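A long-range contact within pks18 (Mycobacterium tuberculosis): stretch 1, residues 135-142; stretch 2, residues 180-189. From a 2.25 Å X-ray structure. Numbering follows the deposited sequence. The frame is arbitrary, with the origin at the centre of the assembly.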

# COMPACT_ATOMS: atom_id res chain seq x y z
N ILE A 135 4.80 -10.11 17.59
CA ILE A 135 4.29 -9.74 16.28
C ILE A 135 4.56 -8.27 16.02
O ILE A 135 3.81 -7.42 16.48
N GLY A 136 5.62 -7.98 15.27
CA GLY A 136 5.99 -6.60 14.98
C GLY A 136 5.53 -5.95 13.68
O GLY A 136 5.75 -4.75 13.48
N LEU A 137 4.89 -6.71 12.79
CA LEU A 137 4.43 -6.15 11.52
C LEU A 137 3.13 -6.79 11.05
O LEU A 137 2.93 -8.00 11.16
N LEU A 138 2.26 -5.95 10.52
CA LEU A 138 0.98 -6.39 10.00
C LEU A 138 0.84 -5.81 8.60
O LEU A 138 0.79 -4.58 8.45
N VAL A 139 0.81 -6.67 7.59
CA VAL A 139 0.66 -6.18 6.22
C VAL A 139 -0.73 -6.53 5.73
O VAL A 139 -1.16 -7.70 5.76
N LEU A 140 -1.45 -5.52 5.28
CA LEU A 140 -2.81 -5.72 4.80
C LEU A 140 -2.90 -5.36 3.32
O LEU A 140 -2.55 -4.25 2.92
N ALA A 141 -3.36 -6.31 2.51
CA ALA A 141 -3.51 -6.08 1.08
C ALA A 141 -4.96 -6.22 0.63
O ALA A 141 -5.69 -7.10 1.11
N THR A 142 -5.36 -5.35 -0.30
CA THR A 142 -6.70 -5.35 -0.86
C THR A 142 -6.73 -4.47 -2.09
O THR A 142 -5.89 -3.59 -2.25
N ASN A 180 3.64 -9.30 -2.96
CA ASN A 180 4.25 -8.02 -2.58
C ASN A 180 4.20 -7.92 -1.06
O ASN A 180 5.15 -7.48 -0.41
N ALA A 181 3.06 -8.32 -0.50
CA ALA A 181 2.84 -8.29 0.94
C ALA A 181 3.82 -9.25 1.63
O ALA A 181 4.53 -8.88 2.57
N LEU A 182 3.86 -10.49 1.15
CA LEU A 182 4.75 -11.51 1.69
C LEU A 182 6.20 -11.06 1.67
O LEU A 182 6.96 -11.32 2.61
N GLY A 183 6.60 -10.40 0.58
CA GLY A 183 7.97 -9.93 0.46
C GLY A 183 8.33 -8.92 1.53
O GLY A 183 9.46 -8.85 2.01
N THR A 184 7.34 -8.12 1.91
CA THR A 184 7.50 -7.10 2.93
C THR A 184 7.73 -7.76 4.29
O THR A 184 8.60 -7.35 5.06
N ALA A 185 6.95 -8.80 4.57
CA ALA A 185 7.06 -9.54 5.83
C ALA A 185 8.39 -10.27 5.86
O ALA A 185 8.99 -10.45 6.91
N THR A 186 8.82 -10.72 4.68
CA THR A 186 10.07 -11.45 4.54
C THR A 186 11.28 -10.60 4.91
O THR A 186 12.16 -11.06 5.64
N ASN A 187 11.33 -9.37 4.40
CA ASN A 187 12.45 -8.49 4.70
C ASN A 187 12.44 -8.12 6.19
O ASN A 187 13.48 -8.15 6.85
N TYR A 188 11.26 -7.81 6.72
CA TYR A 188 11.13 -7.43 8.12
C TYR A 188 11.67 -8.49 9.06
O TYR A 188 12.51 -8.23 9.91
N VAL A 189 11.17 -9.71 8.88
CA VAL A 189 11.55 -10.84 9.70
C VAL A 189 13.03 -11.20 9.62
O VAL A 189 13.64 -11.56 10.62

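The strand 135-142 lies against the helix 180-189 almost antiparallel, at 170°, with the two axes 8.6 Å apart at closest approach. Strand alternation sets the pattern: L137, V139 and A141 turn CA-to-CB toward the helix, while I135 and L140 point away and L138 and T142 are out of reach. The helix answers with A181, T184 and Y188, a spacing of three and four residues that keeps one face on the strand; the CA-to-CB bond of A185 points sideways.

The apolar packing grades from small to large along the strand. At the A141 end, A141 CB and A181 CB are 4.4 Å apart, a loose methyl-to-methyl contact. V139, with chi1 in t, comes next: its CG1 meets A181 CB at 3.6 Å, and its CG2 lies 4.0 Å from T184 CG2, so the two branches of the valine reach successive turns of the helix. The short side chain of A181 goes with a close backbone here, the CA atoms of V139 and A181 being 6.1 Å apart, against 7.1 Å for L137 and A185. L137 is tp, which carries CD2 to the helix backbone: this methyl is 3.4 Å from Y188 CB, 3.9 Å from T184 O and 4.1 Å from A185 CA. The leucine thus packs against main chain as well as side chain.

The aromatic contact belongs to Y188, whose chi1 is t and chi2 80°. Its ring extends along the strand past L137 to G136. L137 CB sits over one face, 3.9 Å from the ring centroid and 11° off the normal, a well-centred CH-pi contact. Farther out, Y188 OH comes within 3.2 Å of G136 CA. The missing side chain matters at this point: an ideal CB on G136 would point toward the helix and fall 1.8 Å from that hydroxyl oxygen, a clash. Glycine makes room for the tyrosine tip.

No hydrogen bond joins the stretches; the three threonines donate to backbone carbonyls within their own stretch. T184, with chi1 in m, donates from OG1 to N180 O at 3.0 Å, using its hydroxyl within the helix while its methyl faces V139. T186 OG1 does the same to L182 O at 3.1 Å on the side turned away from the strand, and T142 OG1 donates to A141 O at 2.6 Å.

The rule to read here is modest: 329 Å² is buried in all, through apolar packing and one CH-pi contact, with no hydrogen bond across, with an alanine on the helix, A181, where the backbones come near and a glycine where the largest side chain ends.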

# COMPACT_ATOMS: atom_id res chain seq x y z
CB ILE A 135 2.78 -10.00 16.20
CG1 ILE A 135 2.51 -11.48 16.48
CG2 ILE A 135 2.26 -9.59 14.85
CD1 ILE A 135 1.05 -11.85 16.42
CB LEU A 137 5.51 -6.34 10.43
CG LEU A 137 5.23 -5.89 8.99
CD1 LEU A 137 4.98 -4.39 8.94
CD2 LEU A 137 6.42 -6.25 8.11
CB LEU A 138 -0.15 -5.86 10.88
CG LEU A 138 -1.54 -5.81 10.24
CD1 LEU A 138 -1.96 -7.19 9.78
CD2 LEU A 138 -2.54 -5.28 11.24
CB VAL A 139 1.71 -6.80 5.26
CG1 VAL A 139 1.57 -6.19 3.86
CG2 VAL A 139 3.11 -6.54 5.79
CB LEU A 140 -3.75 -4.84 5.63
CG LEU A 140 -5.27 -5.02 5.52
CD1 LEU A 140 -5.77 -4.49 4.19
CD2 LEU A 140 -5.64 -6.48 5.74
CB ALA A 141 -2.62 -7.03 0.30
CB THR A 142 -7.76 -4.75 0.11
OG1 THR A 142 -7.52 -5.22 1.44
CG2 THR A 142 -9.17 -5.15 -0.33
CB ASN A 180 3.48 -6.83 -3.18
CG ASN A 180 3.46 -6.85 -4.71
OD1 ASN A 180 4.43 -6.47 -5.37
ND2 ASN A 180 2.35 -7.29 -5.27
CB ALA A 181 1.39 -8.67 1.26
CB LEU A 182 4.61 -12.81 0.91
CG LEU A 182 5.52 -13.95 1.35
CD1 LEU A 182 5.37 -14.19 2.84
CD2 LEU A 182 5.18 -15.21 0.56
CB THR A 184 6.26 -6.20 2.97
OG1 THR A 184 6.08 -5.60 1.68
CG2 THR A 184 6.40 -5.10 4.01
CB ALA A 185 5.90 -10.54 5.95
CB THR A 186 10.22 -11.97 3.10
OG1 THR A 186 9.42 -13.15 2.94
CG2 THR A 186 11.65 -12.31 2.79
CB ASN A 187 12.37 -7.21 3.86
CG ASN A 187 12.40 -7.49 2.35
OD1 ASN A 187 13.07 -8.41 1.88
ND2 ASN A 187 11.68 -6.67 1.60
CB TYR A 188 9.66 -7.16 8.47
CG TYR A 188 9.44 -6.92 9.95
CD1 TYR A 188 9.70 -5.67 10.53
CD2 TYR A 188 9.03 -7.96 10.78
CE1 TYR A 188 9.57 -5.48 11.90
CE2 TYR A 188 8.89 -7.77 12.15
CZ TYR A 188 9.16 -6.53 12.71
OH TYR A 188 9.03 -6.37 14.06
CB VAL A 189 10.64 -12.04 9.32
CG1 VAL A 189 11.40 -13.32 9.32
CG2 VAL A 189 9.45 -12.11 10.29